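Local coordinates for protein sulfatase (Bacteroides fragilis CAG:558, PDB 6USS) that probably hydrolyses sulfate esters as a calcium-dependent arylsulfatase of the gut microbiome, here captured as a catalytic mutant, at residues 158-163 against 182-187; 150-155 against 386-391. The protein carries 1 engineered substitution. All blocks are in the same frame, centred on the assembly; numbering follows the deposited sequence.

Contact 1 (158-163 against 182-187)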
loop_
_atom_site.group_PDB
_atom_site.type_symbol
_atom_site.label_atom_id
_atom_site.label_comp_id
_atom_site.label_asym_id
_atom_site.label_seq_id
_atom_site.Cartn_x
_atom_site.Cartn_y
_atom_site.Cartn_z
ATOM N N TYR A 158 4.653 -9.138 8.454
ATOM C CA TYR A 158 3.210 -9.273 8.596
ATOM C C TYR A 158 2.483 -8.819 7.336
ATOM O O TYR A 158 2.936 -7.918 6.621
ATOM C CB TYR A 158 2.717 -8.474 9.800
ATOM C CG TYR A 158 2.783 -9.261 11.085
ATOM C CD1 TYR A 158 4.012 -9.517 11.701
ATOM C CD2 TYR A 158 1.622 -9.755 11.684
ATOM C CE1 TYR A 158 4.087 -10.232 12.880
ATOM C CE2 TYR A 158 1.685 -10.472 12.861
ATOM C CZ TYR A 158 2.917 -10.716 13.455
ATOM O OH TYR A 158 2.968 -11.442 14.632
ATOM N N HIS A 159 1.356 -9.479 7.052
ATOM C CA HIS A 159 0.406 -9.010 6.044
ATOM C C HIS A 159 -0.589 -8.099 6.761
ATOM O O HIS A 159 -1.334 -8.557 7.634
ATOM C CB HIS A 159 -0.294 -10.183 5.362
ATOM C CG HIS A 159 -1.381 -9.770 4.415
ATOM N ND1 HIS A 159 -1.144 -8.997 3.296
ATOM C CD2 HIS A 159 -2.713 -10.021 4.419
ATOM C CE1 HIS A 159 -2.279 -8.799 2.648
ATOM N NE2 HIS A 159 -3.248 -9.410 3.308
ATOM N N THR A 160 -0.584 -6.807 6.419
ATOM C CA THR A 160 -1.287 -5.789 7.195
ATOM C C THR A 160 -2.568 -5.367 6.491
ATOM O O THR A 160 -2.540 -5.001 5.309
ATOM C CB THR A 160 -0.385 -4.578 7.407
ATOM O OG1 THR A 160 0.095 -4.129 6.138
ATOM C CG2 THR A 160 0.809 -4.965 8.245
ATOM N N ILE A 161 -3.681 -5.407 7.218
ATOM C CA ILE A 161 -5.001 -5.116 6.671
ATOM C C ILE A 161 -5.645 -4.024 7.509
ATOM O O ILE A 161 -5.720 -4.149 8.738
ATOM C CB ILE A 161 -5.910 -6.359 6.671
ATOM C CG1 ILE A 161 -5.244 -7.527 5.959
ATOM C CG2 ILE A 161 -7.265 -6.030 6.069
ATOM C CD1 ILE A 161 -5.923 -8.839 6.225
ATOM N N HIS A 162 -6.131 -2.972 6.841
ATOM C CA HIS A 162 -6.961 -1.944 7.456
ATOM C C HIS A 162 -8.398 -2.023 6.943
ATOM O O HIS A 162 -8.641 -2.070 5.726
ATOM C CB HIS A 162 -6.450 -0.524 7.197
ATOM C CG HIS A 162 -7.457 0.519 7.566
ATOM N ND1 HIS A 162 -7.622 0.967 8.862
ATOM C CD2 HIS A 162 -8.436 1.108 6.840
ATOM C CE1 HIS A 162 -8.617 1.840 8.902
ATOM N NE2 HIS A 162 -9.127 1.943 7.687
ATOM N N CYS A 163 -9.350 -1.968 7.871
ATOM C CA CYS A 163 -10.758 -2.077 7.524
ATOM C C CYS A 163 -11.565 -1.112 8.377
ATOM O O CYS A 163 -11.612 -1.259 9.606
ATOM C CB CYS A 163 -11.235 -3.515 7.727
ATOM S SG CYS A 163 -12.985 -3.737 7.311
ATOM N N GLY A 182 1.332 2.121 5.935
ATOM C CA GLY A 182 1.885 0.790 6.076
ATOM C C GLY A 182 0.911 -0.370 5.982
ATOM O O GLY A 182 1.312 -1.500 6.249
ATOM N N PHE A 183 -0.345 -0.136 5.606
ATOM C CA PHE A 183 -1.293 -1.221 5.370
ATOM C C PHE A 183 -1.228 -1.681 3.910
ATOM O O PHE A 183 -1.265 -0.861 2.981
ATOM C CB PHE A 183 -2.717 -0.780 5.734
ATOM C CG PHE A 183 -2.949 -0.620 7.220
ATOM C CD1 PHE A 183 -3.306 -1.716 8.009
ATOM C CD2 PHE A 183 -2.814 0.630 7.827
ATOM C CE1 PHE A 183 -3.530 -1.577 9.389
ATOM C CE2 PHE A 183 -3.030 0.792 9.206
ATOM C CZ PHE A 183 -3.384 -0.319 9.992
ATOM N N GLU A 184 -1.110 -2.995 3.708
ATOM C CA GLU A 184 -1.087 -3.526 2.351
ATOM C C GLU A 184 -2.476 -3.627 1.743
ATOM O O GLU A 184 -2.600 -3.624 0.510
ATOM C CB GLU A 184 -0.410 -4.889 2.349
ATOM C CG GLU A 184 1.044 -4.848 2.804
ATOM C CD GLU A 184 1.639 -6.237 2.918
ATOM O OE1 GLU A 184 0.953 -7.135 3.456
ATOM O OE2 GLU A 184 2.784 -6.437 2.457
ATOM N N VAL A 185 -3.513 -3.689 2.587
ATOM C CA VAL A 185 -4.908 -3.821 2.181
ATOM C C VAL A 185 -5.723 -2.741 2.890
ATOM O O VAL A 185 -5.614 -2.578 4.113
ATOM C CB VAL A 185 -5.465 -5.224 2.508
ATOM C CG1 VAL A 185 -6.974 -5.288 2.242
ATOM C CG2 VAL A 185 -4.711 -6.300 1.718
ATOM N N ASN A 186 -6.540 -2.009 2.126
ATOM C CA ASN A 186 -7.388 -0.940 2.660
ATOM C C ASN A 186 -8.839 -1.199 2.278
ATOM O O ASN A 186 -9.165 -1.259 1.087
ATOM C CB ASN A 186 -6.952 0.442 2.146
ATOM C CG ASN A 186 -7.882 1.566 2.617
ATOM O OD1 ASN A 186 -8.678 1.379 3.540
ATOM N ND2 ASN A 186 -7.766 2.741 1.999
ATOM N N ILE A 187 -9.708 -1.326 3.279
ATOM C CA ILE A 187 -11.151 -1.351 3.080
ATOM C C ILE A 187 -11.729 -0.112 3.761
ATOM O O ILE A 187 -11.701 0.001 5.000
ATOM C CB ILE A 187 -11.795 -2.630 3.634
ATOM C CG1 ILE A 187 -11.260 -3.875 2.912
ATOM C CG2 ILE A 187 -13.313 -2.552 3.533
ATOM C CD1 ILE A 187 -11.465 -5.182 3.712
HETATM O O HOH W 1 4.015 -8.283 4.124
#

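Contact 2 (150-155 against 386-391)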
loop_
_atom_site.group_PDB
_atom_site.type_symbol
_atom_site.label_atom_id
_atom_site.label_comp_id
_atom_site.label_asym_id
_atom_site.label_seq_id
_atom_site.Cartn_x
_atom_site.Cartn_y
_atom_site.Cartn_z
ATOM N N ALA A 150 2.002 0.073 11.555
ATOM C CA ALA A 150 1.756 -0.905 10.497
ATOM C C ALA A 150 2.965 -1.080 9.591
ATOM O O ALA A 150 3.161 -2.168 9.030
ATOM C CB ALA A 150 0.542 -0.497 9.659
ATOM N N GLU A 151 3.759 -0.018 9.407
ATOM C CA GLU A 151 4.998 -0.127 8.643
ATOM C C GLU A 151 5.967 -1.102 9.302
ATOM O O GLU A 151 6.621 -1.900 8.619
ATOM C CB GLU A 151 5.644 1.253 8.498
ATOM C CG GLU A 151 6.726 1.350 7.411
ATOM C CD GLU A 151 6.154 1.221 5.987
ATOM O OE1 GLU A 151 5.079 1.812 5.718
ATOM O OE2 GLU A 151 6.782 0.533 5.142
ATOM N N ILE A 152 6.069 -1.062 10.632
ATOM C CA ILE A 152 7.032 -1.913 11.323
ATOM C C ILE A 152 6.586 -3.369 11.279
ATOM O O ILE A 152 7.402 -4.279 11.065
ATOM C CB ILE A 152 7.237 -1.423 12.766
ATOM C CG1 ILE A 152 7.768 0.010 12.779
ATOM C CG2 ILE A 152 8.224 -2.303 13.475
ATOM C CD1 ILE A 152 7.907 0.543 14.181
ATOM N N LEU A 153 5.285 -3.608 11.482
ATOM C CA LEU A 153 4.733 -4.943 11.286
ATOM C C LEU A 153 4.950 -5.413 9.850
ATOM O O LEU A 153 5.438 -6.526 9.621
ATOM C CB LEU A 153 3.242 -4.956 11.648
ATOM C CG LEU A 153 2.901 -4.756 13.128
ATOM C CD1 LEU A 153 1.403 -4.614 13.346
ATOM C CD2 LEU A 153 3.437 -5.907 13.936
ATOM N N LYS A 154 4.603 -4.568 8.870
ATOM C CA LYS A 154 4.785 -4.921 7.461
ATOM C C LYS A 154 6.243 -5.260 7.166
ATOM O O LYS A 154 6.547 -6.326 6.614
ATOM C CB LYS A 154 4.293 -3.772 6.573
ATOM C CG LYS A 154 4.307 -4.015 5.051
ATOM C CD LYS A 154 4.280 -2.665 4.279
ATOM C CE LYS A 154 5.253 -2.662 3.071
ATOM N NZ LYS A 154 5.127 -3.899 2.150
ATOM N N ASP A 155 7.166 -4.385 7.578
ATOM C CA ASP A 155 8.580 -4.590 7.292
ATOM C C ASP A 155 9.162 -5.789 8.028
ATOM O O ASP A 155 10.237 -6.270 7.653
ATOM C CB ASP A 155 9.374 -3.329 7.640
ATOM C CG ASP A 155 8.959 -2.100 6.797
ATOM O OD1 ASP A 155 8.452 -2.240 5.648
ATOM O OD2 ASP A 155 9.148 -0.973 7.304
ATOM N N SER A 386 3.182 -2.582 22.612
ATOM C CA SER A 386 2.635 -3.884 23.007
ATOM C C SER A 386 2.367 -4.758 21.794
ATOM O O SER A 386 2.641 -5.964 21.808
ATOM C CB SER A 386 1.352 -3.720 23.819
ATOM O OG SER A 386 1.551 -2.856 24.920
ATOM N N ILE A 387 1.837 -4.169 20.727
ATOM C CA ILE A 387 1.517 -4.961 19.550
ATOM C C ILE A 387 2.805 -5.418 18.855
ATOM O O ILE A 387 2.910 -6.564 18.407
ATOM C CB ILE A 387 0.572 -4.156 18.636
ATOM C CG1 ILE A 387 -0.845 -4.194 19.226
ATOM C CG2 ILE A 387 0.616 -4.698 17.212
ATOM C CD1 ILE A 387 -1.787 -3.081 18.788
ATOM N N LEU A 388 3.821 -4.549 18.802
ATOM C CA LEU A 388 5.109 -4.947 18.243
ATOM C C LEU A 388 5.737 -6.087 19.042
ATOM O O LEU A 388 6.373 -6.981 18.458
ATOM C CB LEU A 388 6.038 -3.736 18.191
ATOM C CG LEU A 388 5.509 -2.647 17.247
ATOM C CD1 LEU A 388 6.399 -1.425 17.271
ATOM C CD2 LEU A 388 5.330 -3.177 15.823
ATOM N N GLU A 389 5.582 -6.064 20.372
ATOM C CA GLU A 389 6.115 -7.133 21.211
ATOM C C GLU A 389 5.322 -8.421 21.029
ATOM O O GLU A 389 5.896 -9.517 21.023
ATOM C CB GLU A 389 6.109 -6.703 22.678
ATOM C CG GLU A 389 6.503 -7.801 23.666
ATOM C CD GLU A 389 6.777 -7.258 25.074
ATOM O OE1 GLU A 389 6.686 -6.015 25.277
ATOM O OE2 GLU A 389 7.105 -8.072 25.974
ATOM N N MET A 390 4.000 -8.308 20.881
ATOM C CA MET A 390 3.202 -9.489 20.592
ATOM C C MET A 390 3.657 -10.125 19.296
ATOM O O MET A 390 3.650 -11.356 19.156
ATOM C CB MET A 390 1.721 -9.123 20.506
ATOM C CG MET A 390 1.030 -8.902 21.818
ATOM S SD MET A 390 -0.478 -7.971 21.503
ATOM C CE MET A 390 -1.339 -8.068 23.055
ATOM N N ALA A 391 4.039 -9.292 18.327
ATOM C CA ALA A 391 4.496 -9.760 17.025
ATOM C C ALA A 391 5.958 -10.192 17.036
ATOM O O ALA A 391 6.490 -10.580 15.989
ATOM C CB ALA A 391 4.268 -8.668 15.980
#

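Contact 1 (158-163 against 182-187)
His159 ND1 donates to Glu184 OE1 at 2.8 Å. The bond is bent, 139° at the hydrogen, and reaches the anti side of a carboxylate turned 52° from the imidazole plane. Thr160 N adds a weak bond to the same oxygen. Glu184 OE2 is hydrogen-bonded to a water that also bonds Tyr158 O, and to His180 of the second subunit.

Thr160 OG1 sits between its backbone N and carbonyl carbon (chi1 54°). From there it donates to a lone pair of Gly182 O at 2.9 Å and accepts from Glu184 N at 2.9 Å. These bonds hold the turn that leads into strand 185-187. The main chains then pair in parallel: Val185 N to Thr160 O, His162 N to Val185 O at 2.8 Å, and Ile187 N to His162 O.

One face of the Phe183 ring takes His162 CB, 3.6 Å from the ring centroid, in a CH-pi contact. The imidazole of His162 turns its edge toward the phenyl face, while its NE2 bonds to Gly164 O. On the other face of the sheet Ile161 CG2 meets Val185 CG1 at 3.9 Å, and Cys163 SG packs against Ile187 CG2. Helix 231-247 covers this face. Here a short parallel strand flanks strand 159-164 and forms an edge of the central mixed sheet of the sulfatase, alkaline phosphatase-like fold.

Contact 2 (150-155 against 386-391)
Leu153 and Leu388 meet through branched aliphatic groups, and no ring, amide or carboxylate plane takes part across the contact. A flat group nearby is the ring of Tyr158, a residue that touches both Leu153 and Ala391 from outside the two segments.

Leu153 is the central residue. Its two methyls go to different partners. CD2 touches the CB of Ala391 at 3.5 Å and the CD2 of Leu388 at 3.8 Å. CD1 reaches the CG2 of Ile387 at 3.9 Å. The Leu153 side chain crosses that of Ile387 at about a right angle and that of Leu388 at a slant. Its chi1 (-68°) puts CG anti to the carbonyl carbon, and chi2 (173°) then sets the methyls that reach Ile387, Leu388 and Ala391.

Leu388 answers with CD2, which is wedged between Leu153 and Ile152. The CG2 of Ile152 lies 3.8 Å from that methyl. The CD1 of Ile152 approaches the CD1 of Leu388 at 4.0 Å. No hydrogen bond links the segments, and all five touching residues are buried.

The axes of 150-155 and 386-390 run nearly parallel, 10° apart in direction. They stay 10.5 Å apart at closest approach, so the side chains span the gap. The nearest alpha carbons, those of Leu153 and Leu388, are 7.0 Å apart.

Ile387 also rests on Ile36 and Ile318 of the central strands, and Leu388 touches Tyr396. Outside this interface, Glu151 OE1 is paired in charge with Lys154 NZ of the second subunit. This is plain packing between two parallel helices of the sulfatase alpha/beta domain, with helix 383-390 seated on the central sheet and Ala391 joining from the loop just after it.

In the fold
Contacts 1 and 2 lie side by side, their centres 12 Å apart, and contact 1 is nested within the chain loop that contact 2 closes. Helix 149-155 leads directly into strand 159-164. At the join Tyr158 N probably bonds to Leu153 O at 3.0 Å. Glu184 also faces Lys154 in a long, weak ion pair near the subunit interface. The calcium ion, held by Asp42, Asp43, Asp322, Asn323 and the engineered Cys88, lies about 13 Å from the side chain of His162. Contact 2 is away from the annotated sites. Neither contact supplies a calcium ligand; both join parts of the alpha/beta domain at its central sheet.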